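Local coordinates for cytoplasmic protein (Cryptococcus neoformans var. grubii serotype A, PDB 7LPO) that probably hydrolyses steryl beta-glucosides, releasing the sterol from its sugar, as a family 5 glycoside hydrolase built on a TIM barrel, at residues L99-T104 with M121-A126; E106-A111 with I241-E246; H396-D399 with D403-A406; P668-T673 with E678-D683; T687-A692 with T707-P712. All blocks are in the same frame, centred on the assembly; numbering follows the deposited sequence.

Contact 1. Residues L99-T104 with M121-A126; sequences LRYVFT and MDYIIA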
# COMPACT_ATOMS: atom_id res chain seq x y z
N LEU A 99 5.09 -5.57 10.41
CA LEU A 99 5.62 -5.52 9.06
C LEU A 99 4.51 -5.92 8.11
O LEU A 99 3.86 -6.94 8.33
CB LEU A 99 6.82 -6.45 8.88
CG LEU A 99 8.04 -6.21 9.76
CD1 LEU A 99 8.98 -7.40 9.65
CD2 LEU A 99 8.74 -4.93 9.38
N ARG A 100 4.26 -5.08 7.10
CA ARG A 100 3.41 -5.45 5.97
C ARG A 100 4.36 -6.00 4.91
O ARG A 100 5.20 -5.27 4.39
CB ARG A 100 2.62 -4.26 5.46
CG ARG A 100 1.67 -4.60 4.33
CD ARG A 100 0.66 -3.50 4.17
NE ARG A 100 -0.24 -3.68 3.03
CZ ARG A 100 -0.08 -3.09 1.85
NH1 ARG A 100 0.96 -2.29 1.62
NH2 ARG A 100 -0.98 -3.30 0.90
N TYR A 101 4.27 -7.30 4.64
CA TYR A 101 5.27 -7.98 3.84
C TYR A 101 4.84 -7.99 2.37
O TYR A 101 3.81 -8.57 2.03
CB TYR A 101 5.50 -9.41 4.33
CG TYR A 101 6.65 -10.04 3.60
CD1 TYR A 101 6.46 -10.65 2.37
CD2 TYR A 101 7.95 -9.98 4.12
CE1 TYR A 101 7.53 -11.21 1.67
CE2 TYR A 101 9.02 -10.54 3.43
CZ TYR A 101 8.80 -11.15 2.21
OH TYR A 101 9.86 -11.69 1.51
N VAL A 102 5.67 -7.41 1.52
CA VAL A 102 5.34 -7.19 0.12
C VAL A 102 5.88 -8.34 -0.73
O VAL A 102 7.07 -8.66 -0.67
CB VAL A 102 5.92 -5.84 -0.36
CG1 VAL A 102 5.67 -5.65 -1.84
CG2 VAL A 102 5.35 -4.68 0.44
N PHE A 103 5.00 -8.95 -1.52
CA PHE A 103 5.39 -9.91 -2.54
C PHE A 103 4.51 -9.68 -3.76
O PHE A 103 3.41 -9.13 -3.67
CB PHE A 103 5.28 -11.37 -2.06
CG PHE A 103 3.88 -11.83 -1.83
CD1 PHE A 103 3.24 -11.58 -0.63
CD2 PHE A 103 3.20 -12.51 -2.82
CE1 PHE A 103 1.95 -11.99 -0.41
CE2 PHE A 103 1.90 -12.93 -2.61
CZ PHE A 103 1.27 -12.68 -1.40
N THR A 104 4.99 -10.09 -4.93
CA THR A 104 4.24 -9.90 -6.15
C THR A 104 3.88 -11.24 -6.77
O THR A 104 4.58 -12.24 -6.62
CB THR A 104 5.00 -9.05 -7.18
OG1 THR A 104 6.19 -9.75 -7.58
CG2 THR A 104 5.35 -7.69 -6.55
N MET A 121 9.33 -18.83 -2.78
CA MET A 121 8.45 -19.15 -1.67
C MET A 121 9.26 -19.50 -0.38
O MET A 121 8.96 -19.01 0.68
CB MET A 121 7.58 -20.34 -2.00
CG MET A 121 6.61 -20.14 -3.11
SD MET A 121 5.20 -21.20 -3.00
CE MET A 121 4.15 -20.67 -4.27
N ASP A 122 10.27 -20.35 -0.56
CA ASP A 122 11.09 -20.75 0.59
C ASP A 122 11.96 -19.60 1.07
O ASP A 122 12.27 -19.51 2.26
CB ASP A 122 11.95 -21.95 0.18
CG ASP A 122 11.13 -23.21 -0.05
OD1 ASP A 122 9.99 -23.30 0.43
OD2 ASP A 122 11.62 -24.14 -0.70
N TYR A 123 12.38 -18.72 0.15
CA TYR A 123 13.09 -17.52 0.57
C TYR A 123 12.20 -16.66 1.47
O TYR A 123 12.63 -16.19 2.52
CB TYR A 123 13.56 -16.71 -0.63
CG TYR A 123 13.88 -15.28 -0.25
CD1 TYR A 123 15.10 -14.96 0.31
CD2 TYR A 123 12.94 -14.27 -0.42
CE1 TYR A 123 15.40 -13.66 0.69
CE2 TYR A 123 13.22 -12.96 -0.04
CZ TYR A 123 14.46 -12.66 0.50
OH TYR A 123 14.75 -11.37 0.88
N ILE A 124 10.94 -16.44 1.05
CA ILE A 124 10.02 -15.65 1.86
C ILE A 124 9.87 -16.28 3.24
O ILE A 124 9.85 -15.57 4.26
CB ILE A 124 8.65 -15.52 1.17
CG1 ILE A 124 8.73 -14.57 -0.03
CG2 ILE A 124 7.62 -15.02 2.15
CD1 ILE A 124 7.53 -14.64 -0.95
N ILE A 125 9.74 -17.60 3.30
CA ILE A 125 9.60 -18.29 4.58
C ILE A 125 10.82 -18.03 5.46
O ILE A 125 10.69 -17.79 6.67
CB ILE A 125 9.37 -19.80 4.35
CG1 ILE A 125 7.91 -20.03 3.98
CG2 ILE A 125 9.79 -20.60 5.57
CD1 ILE A 125 7.64 -21.37 3.34
N ALA A 126 12.01 -18.08 4.87
CA ALA A 126 13.23 -17.79 5.63
C ALA A 126 13.22 -16.36 6.16
O ALA A 126 13.60 -16.11 7.30
CB ALA A 126 14.46 -18.02 4.74
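The contact is an apolar strand-on-helix packing in the wall of the TIM barrel, where Tyr101 and Phe103 of strand 98-104 meet Ile124 of helix 118-133, which follows that strand after the short helix 105-109. The two short axes run almost antiparallel, at 169°, and come within 11.3 Å, the usual layering of a helix on the outside of a barrel strand. Ile124 spreads its branches over both strand residues. Its CG2 lies 3.8 Å from CE1 of Tyr101, its CG1 is 3.5 Å from the Tyr101 OH, and its CD1 tip reaches on to CB of Phe103 at 4.1 Å. Tyr101 extends straight out to the helix because its CG stands opposite the backbone N (chi1 -173°); its OH then also comes 3.9 Å from CE2 of Tyr123, obliquely to that ring. Phe103 starts toward the helix but is turned (chi1 69°) so that the ring leads off and only CB meets Ile124. The Tyr123 hydroxyl is held by Leu77 O. Farther round, Phe103 packs on Leu247 of helix 232-254, Tyr101 touches Met140 of strand 137-143, and Arg100 forms salt bridges with Asp267 and Glu521 of strands 263-267 and 518-522.

Contact 2. Residues E106-A111 with I241-E246; sequences ESLEHA and IDAVGE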
# COMPACT_ATOMS: atom_id res chain seq x y z
N GLU A 106 4.16 -11.75 -9.83
CA GLU A 106 5.22 -12.05 -10.78
C GLU A 106 6.29 -12.91 -10.13
O GLU A 106 6.81 -13.84 -10.77
CB GLU A 106 5.85 -10.76 -11.31
CG GLU A 106 7.09 -11.00 -12.16
CD GLU A 106 7.77 -9.73 -12.66
OE1 GLU A 106 8.64 -9.85 -13.53
OE2 GLU A 106 7.43 -8.61 -12.21
N SER A 107 6.67 -12.60 -8.89
CA SER A 107 7.75 -13.33 -8.24
C SER A 107 7.37 -14.77 -7.95
O SER A 107 8.26 -15.61 -7.77
CB SER A 107 8.17 -12.61 -6.94
OG SER A 107 7.16 -12.71 -5.94
N LEU A 108 6.07 -15.08 -7.94
CA LEU A 108 5.60 -16.44 -7.68
C LEU A 108 5.33 -17.25 -8.94
O LEU A 108 5.39 -18.48 -8.88
CB LEU A 108 4.31 -16.40 -6.85
CG LEU A 108 4.36 -15.84 -5.44
CD1 LEU A 108 2.94 -15.78 -4.86
CD2 LEU A 108 5.27 -16.65 -4.53
N GLU A 109 5.02 -16.61 -10.08
CA GLU A 109 4.55 -17.35 -11.25
C GLU A 109 5.12 -16.78 -12.55
O GLU A 109 4.50 -16.91 -13.61
CB GLU A 109 3.01 -17.36 -11.30
CG GLU A 109 2.38 -18.50 -12.09
CD GLU A 109 0.86 -18.59 -11.89
OE1 GLU A 109 0.25 -17.67 -11.31
OE2 GLU A 109 0.26 -19.60 -12.31
N HIS A 110 6.31 -16.19 -12.49
CA HIS A 110 6.91 -15.61 -13.68
C HIS A 110 7.21 -16.65 -14.75
O HIS A 110 7.23 -16.33 -15.94
CB HIS A 110 8.21 -14.89 -13.32
CG HIS A 110 9.13 -15.71 -12.48
ND1 HIS A 110 10.00 -16.64 -13.02
CD2 HIS A 110 9.32 -15.76 -11.14
CE1 HIS A 110 10.68 -17.22 -12.05
NE2 HIS A 110 10.28 -16.70 -10.90
N ALA A 111 7.48 -17.89 -14.34
CA ALA A 111 7.88 -18.92 -15.30
C ALA A 111 6.77 -19.29 -16.27
O ALA A 111 7.06 -19.78 -17.37
CB ALA A 111 8.36 -20.18 -14.57
N ILE A 241 -5.31 -16.11 -7.50
CA ILE A 241 -5.71 -16.72 -6.23
C ILE A 241 -4.95 -18.02 -6.00
O ILE A 241 -4.55 -18.33 -4.87
CB ILE A 241 -7.23 -16.92 -6.21
CG1 ILE A 241 -7.92 -15.55 -6.23
CG2 ILE A 241 -7.67 -17.73 -4.99
CD1 ILE A 241 -9.43 -15.59 -6.39
N ASP A 242 -4.71 -18.79 -7.07
CA ASP A 242 -3.92 -20.02 -6.93
C ASP A 242 -2.49 -19.70 -6.53
O ASP A 242 -1.89 -20.41 -5.72
CB ASP A 242 -3.92 -20.80 -8.25
CG ASP A 242 -5.18 -21.62 -8.45
OD1 ASP A 242 -6.10 -21.55 -7.60
OD2 ASP A 242 -5.26 -22.34 -9.49
N ALA A 243 -1.90 -18.65 -7.11
CA ALA A 243 -0.51 -18.35 -6.81
C ALA A 243 -0.35 -17.92 -5.36
O ALA A 243 0.52 -18.43 -4.64
CB ALA A 243 0.03 -17.28 -7.75
N VAL A 244 -1.18 -16.98 -4.91
CA VAL A 244 -1.16 -16.60 -3.50
C VAL A 244 -1.47 -17.82 -2.64
O VAL A 244 -0.83 -18.06 -1.61
CB VAL A 244 -2.13 -15.44 -3.22
CG1 VAL A 244 -2.13 -15.07 -1.72
CG2 VAL A 244 -1.78 -14.24 -4.08
N GLY A 245 -2.45 -18.62 -3.07
CA GLY A 245 -2.81 -19.80 -2.30
C GLY A 245 -1.66 -20.78 -2.15
O GLY A 245 -1.56 -21.46 -1.13
N GLU A 246 -0.78 -20.85 -3.15
CA GLU A 246 0.36 -21.75 -3.05
C GLU A 246 1.40 -21.24 -2.05
O GLU A 246 2.05 -22.03 -1.36
CB GLU A 246 1.00 -21.93 -4.43
CG GLU A 246 0.22 -22.81 -5.37
CD GLU A 246 0.30 -24.27 -5.00
OE1 GLU A 246 1.37 -24.73 -4.55
OE2 GLU A 246 -0.72 -24.97 -5.17
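Leu108 and Glu109 reach side by side toward Ala243, one methyl and one carboxylate meeting the same small residue. Leu108 is extended beyond CB (chi2 175°), which carries CD1 to the helix backbone: it sits 3.6 Å from Ala243 O and 4.3 Å from Val244 N, whereas its distance to Ala243 CB is 4.4 Å. The leucine therefore rests on the peptide more than on the methyl. The methyl is met instead by Glu109, whose long chain runs out with CG turned away from the backbone N (chi1 -157°) and places OE1 3.6 Å from Ala243 CB. Both residues belong to the short helix 105-109, in the connection between strand 98-104 of the TIM barrel and helix 118-133, laid against the long helix 232-254. With the small Ala243 at the interface, the CA atoms of Leu108 and Ala243 are 6.5 Å apart. The contact is buried, and the carboxylate of Glu109 is not left to the apolar methyl alone: OE1 takes a hydrogen bond from Trp105 NE1 and OE2 one from Lys114 N, which together should fix its rotation. Val244, whose CB points away from Leu108, packs on Tyr412 and Ile416 of helix 400-419.

Contact 3. Residues H396-D399 with D403-A406; sequences HQVD and DFWA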
# COMPACT_ATOMS: atom_id res chain seq x y z
N HIS A 396 -30.15 -1.16 -15.14
CA HIS A 396 -29.42 -1.33 -13.89
C HIS A 396 -28.03 -0.71 -13.96
O HIS A 396 -27.29 -0.95 -14.91
CB HIS A 396 -29.32 -2.83 -13.61
CG HIS A 396 -28.93 -3.18 -12.21
ND1 HIS A 396 -27.82 -3.94 -11.91
CD2 HIS A 396 -29.52 -2.88 -11.03
CE1 HIS A 396 -27.74 -4.08 -10.60
NE2 HIS A 396 -28.76 -3.45 -10.04
N GLN A 397 -27.68 0.08 -12.95
CA GLN A 397 -26.37 0.73 -12.90
C GLN A 397 -25.45 -0.01 -11.92
O GLN A 397 -25.89 -0.43 -10.84
CB GLN A 397 -26.51 2.20 -12.51
CG GLN A 397 -27.19 3.06 -13.61
CD GLN A 397 -26.29 4.18 -14.14
OE1 GLN A 397 -25.71 4.94 -13.37
NE2 GLN A 397 -26.21 4.30 -15.47
N VAL A 398 -24.18 -0.17 -12.31
CA VAL A 398 -23.27 -1.06 -11.60
C VAL A 398 -22.47 -0.30 -10.55
O VAL A 398 -22.24 0.91 -10.64
CB VAL A 398 -22.30 -1.80 -12.55
CG1 VAL A 398 -23.07 -2.71 -13.52
CG2 VAL A 398 -21.44 -0.80 -13.30
N ASP A 399 -22.02 -1.04 -9.54
CA ASP A 399 -21.15 -0.54 -8.47
C ASP A 399 -19.91 -1.42 -8.46
O ASP A 399 -20.00 -2.61 -8.13
CB ASP A 399 -21.87 -0.59 -7.12
CG ASP A 399 -21.06 0.00 -5.99
OD1 ASP A 399 -19.81 -0.13 -6.01
OD2 ASP A 399 -21.67 0.59 -5.08
N ASP A 403 -20.34 -5.04 -6.69
CA ASP A 403 -20.72 -6.05 -7.67
C ASP A 403 -19.55 -6.88 -8.18
O ASP A 403 -19.76 -8.02 -8.62
CB ASP A 403 -21.40 -5.40 -8.87
CG ASP A 403 -22.64 -4.62 -8.48
OD1 ASP A 403 -23.24 -4.96 -7.44
OD2 ASP A 403 -23.00 -3.67 -9.22
N PHE A 404 -18.33 -6.35 -8.16
CA PHE A 404 -17.21 -7.04 -8.79
C PHE A 404 -16.03 -7.22 -7.84
O PHE A 404 -15.48 -8.31 -7.75
CB PHE A 404 -16.78 -6.28 -10.04
CG PHE A 404 -17.84 -6.22 -11.11
CD1 PHE A 404 -18.29 -7.38 -11.71
CD2 PHE A 404 -18.39 -5.01 -11.50
CE1 PHE A 404 -19.27 -7.34 -12.69
CE2 PHE A 404 -19.39 -4.97 -12.48
CZ PHE A 404 -19.81 -6.14 -13.08
N TRP A 405 -15.64 -6.16 -7.13
CA TRP A 405 -14.55 -6.32 -6.18
C TRP A 405 -14.93 -7.29 -5.06
O TRP A 405 -14.15 -8.19 -4.71
CB TRP A 405 -14.14 -4.98 -5.58
CG TRP A 405 -13.03 -5.18 -4.60
CD1 TRP A 405 -11.70 -5.30 -4.87
CD2 TRP A 405 -13.17 -5.34 -3.19
NE1 TRP A 405 -10.99 -5.51 -3.71
CE2 TRP A 405 -11.88 -5.55 -2.67
CE3 TRP A 405 -14.26 -5.34 -2.32
CZ2 TRP A 405 -11.64 -5.74 -1.31
CZ3 TRP A 405 -14.02 -5.52 -0.97
CH2 TRP A 405 -12.73 -5.72 -0.48
N ALA A 406 -16.12 -7.13 -4.49
CA ALA A 406 -16.51 -7.96 -3.36
C ALA A 406 -16.57 -9.43 -3.75
O ALA A 406 -16.18 -10.31 -2.97
CB ALA A 406 -17.85 -7.49 -2.79
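A helix N-terminus defines this contact: Asp399 is the N-cap of helix 400-419, and Asp403, in the first turn, folds back onto it. Asp403 N gives the first main-chain bond of the helix to Asp399 O, at 2.8 Å. In addition, Asp399 N donates to Asp403 OD2 at 2.8 Å, nearly straight at 169°, while Asp399 OD1 makes weak hydrogen bonds to the backbone N of Val401 and Asp402. This exchange between side chains and backbone recalls a capping box, but the returning carboxylate belongs to the residue after N3, so the classical definition is not met. Asp403 reaches back because its CG lies beside its own backbone N (chi1 -59°), and Asp399 N comes to OD2 from above the carboxylate plane, 46° out of it. The helix end would be expected to favour a charged carboxylate here. Val398 also packs obliquely on the Phe404 ring, which meets Phe216, Ala217 and Thr220 of helix 206-221. Asp403 CB lies over one face of the Phe404 ring, and Val398 CB is 4.3 Å from its CE2.

Contact 4. Residues P668-T673 with E678-D683; sequences PYPVAT and ERIDFD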
# COMPACT_ATOMS: atom_id res chain seq x y z
N PRO A 668 6.86 7.90 20.63
CA PRO A 668 6.27 7.13 21.73
C PRO A 668 4.84 6.73 21.42
O PRO A 668 4.08 7.48 20.80
CB PRO A 668 6.32 8.12 22.91
CG PRO A 668 6.22 9.47 22.23
CD PRO A 668 7.02 9.33 20.96
N TYR A 669 4.47 5.53 21.87
CA TYR A 669 3.10 5.06 21.70
C TYR A 669 2.89 3.85 22.60
O TYR A 669 3.85 3.18 22.99
CB TYR A 669 2.80 4.70 20.24
CG TYR A 669 3.38 3.41 19.77
CD1 TYR A 669 4.72 3.32 19.40
CD2 TYR A 669 2.59 2.27 19.65
CE1 TYR A 669 5.26 2.12 18.96
CE2 TYR A 669 3.11 1.08 19.20
CZ TYR A 669 4.44 1.01 18.86
OH TYR A 669 4.95 -0.18 18.41
N PRO A 670 1.62 3.56 22.95
CA PRO A 670 1.31 2.41 23.81
C PRO A 670 1.20 1.11 23.02
O PRO A 670 0.29 0.93 22.21
CB PRO A 670 -0.04 2.81 24.43
CG PRO A 670 -0.69 3.66 23.36
CD PRO A 670 0.43 4.36 22.62
N VAL A 671 2.12 0.19 23.29
CA VAL A 671 2.11 -1.10 22.60
C VAL A 671 0.94 -1.96 23.07
O VAL A 671 0.33 -2.69 22.28
CB VAL A 671 3.46 -1.81 22.82
CG1 VAL A 671 3.39 -3.22 22.29
CG2 VAL A 671 4.59 -1.04 22.16
N ALA A 672 0.62 -1.91 24.37
CA ALA A 672 -0.43 -2.75 24.92
C ALA A 672 -1.02 -2.04 26.12
O ALA A 672 -0.29 -1.48 26.95
CB ALA A 672 0.09 -4.13 25.32
N THR A 673 -2.35 -2.06 26.22
CA THR A 673 -3.05 -1.21 27.16
C THR A 673 -4.13 -1.99 27.90
O THR A 673 -4.93 -2.69 27.28
CB THR A 673 -3.69 -0.01 26.46
OG1 THR A 673 -2.68 0.85 25.97
CG2 THR A 673 -4.58 0.74 27.43
N GLU A 678 -7.69 6.14 24.41
CA GLU A 678 -8.59 7.25 24.18
C GLU A 678 -7.95 8.39 23.40
O GLU A 678 -8.56 8.92 22.46
CB GLU A 678 -9.14 7.79 25.51
CG GLU A 678 -10.15 8.90 25.34
CD GLU A 678 -11.43 8.67 26.12
OE1 GLU A 678 -11.71 9.48 27.03
OE2 GLU A 678 -12.15 7.70 25.83
N ARG A 679 -6.73 8.79 23.76
CA ARG A 679 -6.10 9.93 23.10
C ARG A 679 -4.58 9.85 23.22
O ARG A 679 -4.05 9.53 24.29
CB ARG A 679 -6.58 11.27 23.68
CG ARG A 679 -6.42 12.39 22.68
CD ARG A 679 -6.62 13.80 23.19
NE ARG A 679 -5.93 14.68 22.23
CZ ARG A 679 -6.45 15.13 21.09
NH1 ARG A 679 -7.70 14.84 20.76
NH2 ARG A 679 -5.71 15.88 20.28
N ILE A 680 -3.89 10.16 22.13
CA ILE A 680 -2.43 10.25 22.12
C ILE A 680 -2.03 11.60 21.55
O ILE A 680 -2.54 12.01 20.51
CB ILE A 680 -1.78 9.14 21.28
CG1 ILE A 680 -2.02 7.77 21.91
CG2 ILE A 680 -0.28 9.40 21.15
CD1 ILE A 680 -1.86 6.64 20.92
N ASP A 681 -1.07 12.25 22.21
CA ASP A 681 -0.53 13.52 21.75
C ASP A 681 0.98 13.50 21.94
O ASP A 681 1.46 13.16 23.02
CB ASP A 681 -1.13 14.71 22.51
CG ASP A 681 -2.59 14.97 22.14
OD1 ASP A 681 -2.87 15.28 20.96
OD2 ASP A 681 -3.45 14.90 23.04
N PHE A 682 1.71 13.87 20.90
CA PHE A 682 3.16 13.91 20.98
C PHE A 682 3.64 15.16 20.26
O PHE A 682 3.21 15.43 19.14
CB PHE A 682 3.79 12.66 20.35
CG PHE A 682 5.29 12.73 20.24
CD1 PHE A 682 6.07 12.75 21.37
CD2 PHE A 682 5.90 12.78 19.00
CE1 PHE A 682 7.45 12.80 21.28
CE2 PHE A 682 7.28 12.83 18.90
CZ PHE A 682 8.05 12.84 20.04
N ASP A 683 4.54 15.89 20.90
CA ASP A 683 5.11 17.12 20.36
C ASP A 683 6.63 16.95 20.28
O ASP A 683 7.30 16.78 21.30
CB ASP A 683 4.73 18.31 21.24
CG ASP A 683 5.31 19.61 20.73
OD1 ASP A 683 4.95 20.01 19.60
OD2 ASP A 683 6.11 20.22 21.46
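One face of the Phe682 ring is covered by Pro668, whose CD stands 3.6 Å from the ring centroid and only 15° off its normal, a CH-pi contact. The proline lies shifted toward the rim, and its CG comes 3.4 Å from Phe682 CD1, so two methylene groups of the pyrrolidine ring bear on the aromatic ring. The two side chains cross at about a right angle. With CG swung away from the backbone N (chi1 173°), the Phe682 ring drops off the strand toward 668-673; His715 meets the same ring in an edge-to-face arrangement. Two residues back, Ile680 faces the same way and meets Pro670 tip to tip, with its CD1 3.7 Å from Pro670 CD. The second flat pair lies on the other side of strand 676-682. Here Arg679 grips Asp681 side-on: OD2 of Asp681, 2.6 Å from Arg679 NE, lies in the guanidinium plane, and OD1, 3.0 Å from Arg679 NH2, lies 21° out of it. The two-point salt bridge should fix the rotation of both groups. The contact joins two layers of the beta-sandwich-like C-terminal domain. Strand 669-673 runs between 35-43 and 707-710, with a classic bulge at Val671 and Ala672 opposite Glu708. Strand 676-682 is an edge strand of the four-stranded antiparallel sheet, next to 689-696, whose Phe689 and Tyr691 also pack on Pro668 and Pro670.

Contact 5. Residues T687-A692 with T707-P712; sequences TKFKYA and TEIYLP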
# COMPACT_ATOMS: atom_id res chain seq x y z
N THR A 687 9.11 17.43 23.36
CA THR A 687 9.16 16.01 23.70
C THR A 687 7.96 15.58 24.53
O THR A 687 7.88 14.40 24.90
CB THR A 687 10.44 15.60 24.46
OG1 THR A 687 10.34 15.99 25.83
CG2 THR A 687 11.66 16.24 23.82
N LYS A 688 7.01 16.47 24.79
CA LYS A 688 5.89 16.15 25.66
C LYS A 688 5.00 15.09 25.02
O LYS A 688 4.61 15.20 23.86
CB LYS A 688 5.08 17.41 25.96
CG LYS A 688 5.79 18.33 26.95
CD LYS A 688 5.16 19.70 26.99
CE LYS A 688 5.34 20.33 28.37
NZ LYS A 688 4.65 21.66 28.44
N PHE A 689 4.68 14.07 25.81
CA PHE A 689 3.85 12.95 25.41
C PHE A 689 2.74 12.81 26.44
O PHE A 689 3.00 12.84 27.64
CB PHE A 689 4.67 11.67 25.34
CG PHE A 689 3.87 10.43 25.13
CD1 PHE A 689 3.22 10.20 23.93
CD2 PHE A 689 3.80 9.46 26.10
CE1 PHE A 689 2.51 9.05 23.72
CE2 PHE A 689 3.08 8.31 25.90
CZ PHE A 689 2.44 8.10 24.71
N LYS A 690 1.50 12.67 25.96
CA LYS A 690 0.36 12.50 26.84
C LYS A 690 -0.54 11.40 26.29
O LYS A 690 -0.94 11.45 25.12
CB LYS A 690 -0.43 13.81 26.98
CG LYS A 690 -1.71 13.67 27.80
CD LYS A 690 -2.18 15.01 28.31
CE LYS A 690 -3.30 14.84 29.34
NZ LYS A 690 -4.44 15.79 29.11
N TYR A 691 -0.83 10.41 27.12
CA TYR A 691 -1.65 9.27 26.75
C TYR A 691 -2.81 9.16 27.73
O TYR A 691 -2.59 9.09 28.95
CB TYR A 691 -0.82 7.99 26.75
CG TYR A 691 -1.59 6.75 26.41
CD1 TYR A 691 -2.57 6.76 25.41
CD2 TYR A 691 -1.35 5.56 27.06
CE1 TYR A 691 -3.27 5.63 25.09
CE2 TYR A 691 -2.05 4.41 26.74
CZ TYR A 691 -3.00 4.45 25.75
OH TYR A 691 -3.68 3.31 25.43
N ALA A 692 -4.03 9.14 27.20
CA ALA A 692 -5.25 8.96 27.98
C ALA A 692 -5.90 7.64 27.61
O ALA A 692 -6.06 7.33 26.42
CB ALA A 692 -6.23 10.11 27.74
N THR A 707 -0.06 -1.96 31.34
CA THR A 707 0.13 -1.19 30.13
C THR A 707 1.61 -1.01 29.84
O THR A 707 2.41 -0.75 30.75
CB THR A 707 -0.56 0.17 30.28
OG1 THR A 707 -1.96 -0.03 30.46
CG2 THR A 707 -0.32 1.05 29.07
N GLU A 708 1.98 -1.18 28.57
CA GLU A 708 3.35 -1.05 28.11
C GLU A 708 3.41 0.03 27.04
O GLU A 708 2.61 0.02 26.10
CB GLU A 708 3.89 -2.35 27.52
CG GLU A 708 3.97 -3.49 28.51
CD GLU A 708 4.53 -4.77 27.88
OE1 GLU A 708 5.73 -4.80 27.56
OE2 GLU A 708 3.75 -5.75 27.73
N ILE A 709 4.35 0.95 27.20
CA ILE A 709 4.52 2.10 26.32
C ILE A 709 5.96 2.10 25.83
O ILE A 709 6.89 1.88 26.61
CB ILE A 709 4.18 3.42 27.04
CG1 ILE A 709 2.66 3.56 27.18
CG2 ILE A 709 4.78 4.59 26.31
CD1 ILE A 709 2.22 4.51 28.31
N TYR A 710 6.14 2.34 24.53
CA TYR A 710 7.46 2.50 23.94
C TYR A 710 7.89 3.96 24.07
O TYR A 710 7.15 4.86 23.66
CB TYR A 710 7.44 2.08 22.47
CG TYR A 710 8.67 2.48 21.68
CD1 TYR A 710 9.87 1.80 21.84
CD2 TYR A 710 8.62 3.51 20.75
CE1 TYR A 710 10.99 2.15 21.11
CE2 TYR A 710 9.73 3.88 20.04
CZ TYR A 710 10.92 3.19 20.21
OH TYR A 710 12.02 3.54 19.47
N LEU A 711 9.07 4.19 24.63
CA LEU A 711 9.64 5.53 24.73
C LEU A 711 10.97 5.58 23.99
O LEU A 711 11.97 5.02 24.47
CB LEU A 711 9.82 5.94 26.19
CG LEU A 711 8.56 6.03 27.05
CD1 LEU A 711 8.97 6.26 28.50
CD2 LEU A 711 7.62 7.12 26.58
N PRO A 712 11.05 6.25 22.84
CA PRO A 712 12.25 6.12 22.00
C PRO A 712 13.44 6.90 22.55
O PRO A 712 13.33 8.07 22.94
CB PRO A 712 11.80 6.67 20.64
CG PRO A 712 10.68 7.63 20.97
CD PRO A 712 10.00 7.07 22.21
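Two layers of the beta-sandwich-like C-terminal domain meet face to face where Phe689 and Tyr691 of strand 689-696 press on Ile709 of strand 707-710. The short strand axes pass 10.9 Å apart at 154°, too far for backbone pairing, and side chains fill the interval. The close part is the grip of the two rings on the isoleucine. Tyr691 CD2 is 3.9 Å from Ile709 CD1, and Phe689 CE2 is 4.1 Å from Ile709 CG2, each approach being oblique to its ring. The division of labour follows from the branching of Ile709: CG2 stands opposite the backbone N and faces Phe689, while CG1 lies beside that N (chi1 -75°) and carries CD1 to Tyr691. Packing is slacker toward Thr707, whose CG2 lies near the plane of the Tyr691 ring, 4.4 Å from CE2 at its edge. The solvent side is the back of the outer layer, where Lys688 and Lys690 are exposed. Glu708 lies away from this contact and forms a salt bridge with Arg34. Buried polar ends are provided for: Tyr691 OH is hydrogen-bonded to Thr673 OG1, and Thr707 OG1 to Tyr754 OH and to Val674 N.

Contacts 1 and 2 are neighbours in the barrel, their centres about 12 Å apart, and they touch directly: Phe103 CE2 lies 3.8 Å from Leu108 CD1. In TIM-barrel glycosidases the active site lies at the C-terminal ends of the barrel strands, so the end of strand 98-104 and the following 106-111 are probably on that side. Contact 3 stands apart, its centre about 27 Å from that of contact 2, although helix 400-419, whose start it caps, also packs against helix 232-254. Contacts 4 and 5, centres about 5 Å apart, form one continuous core in the C-terminal domain; contact 5 lies about 42 Å from contact 2 between centres, across the chain's centre.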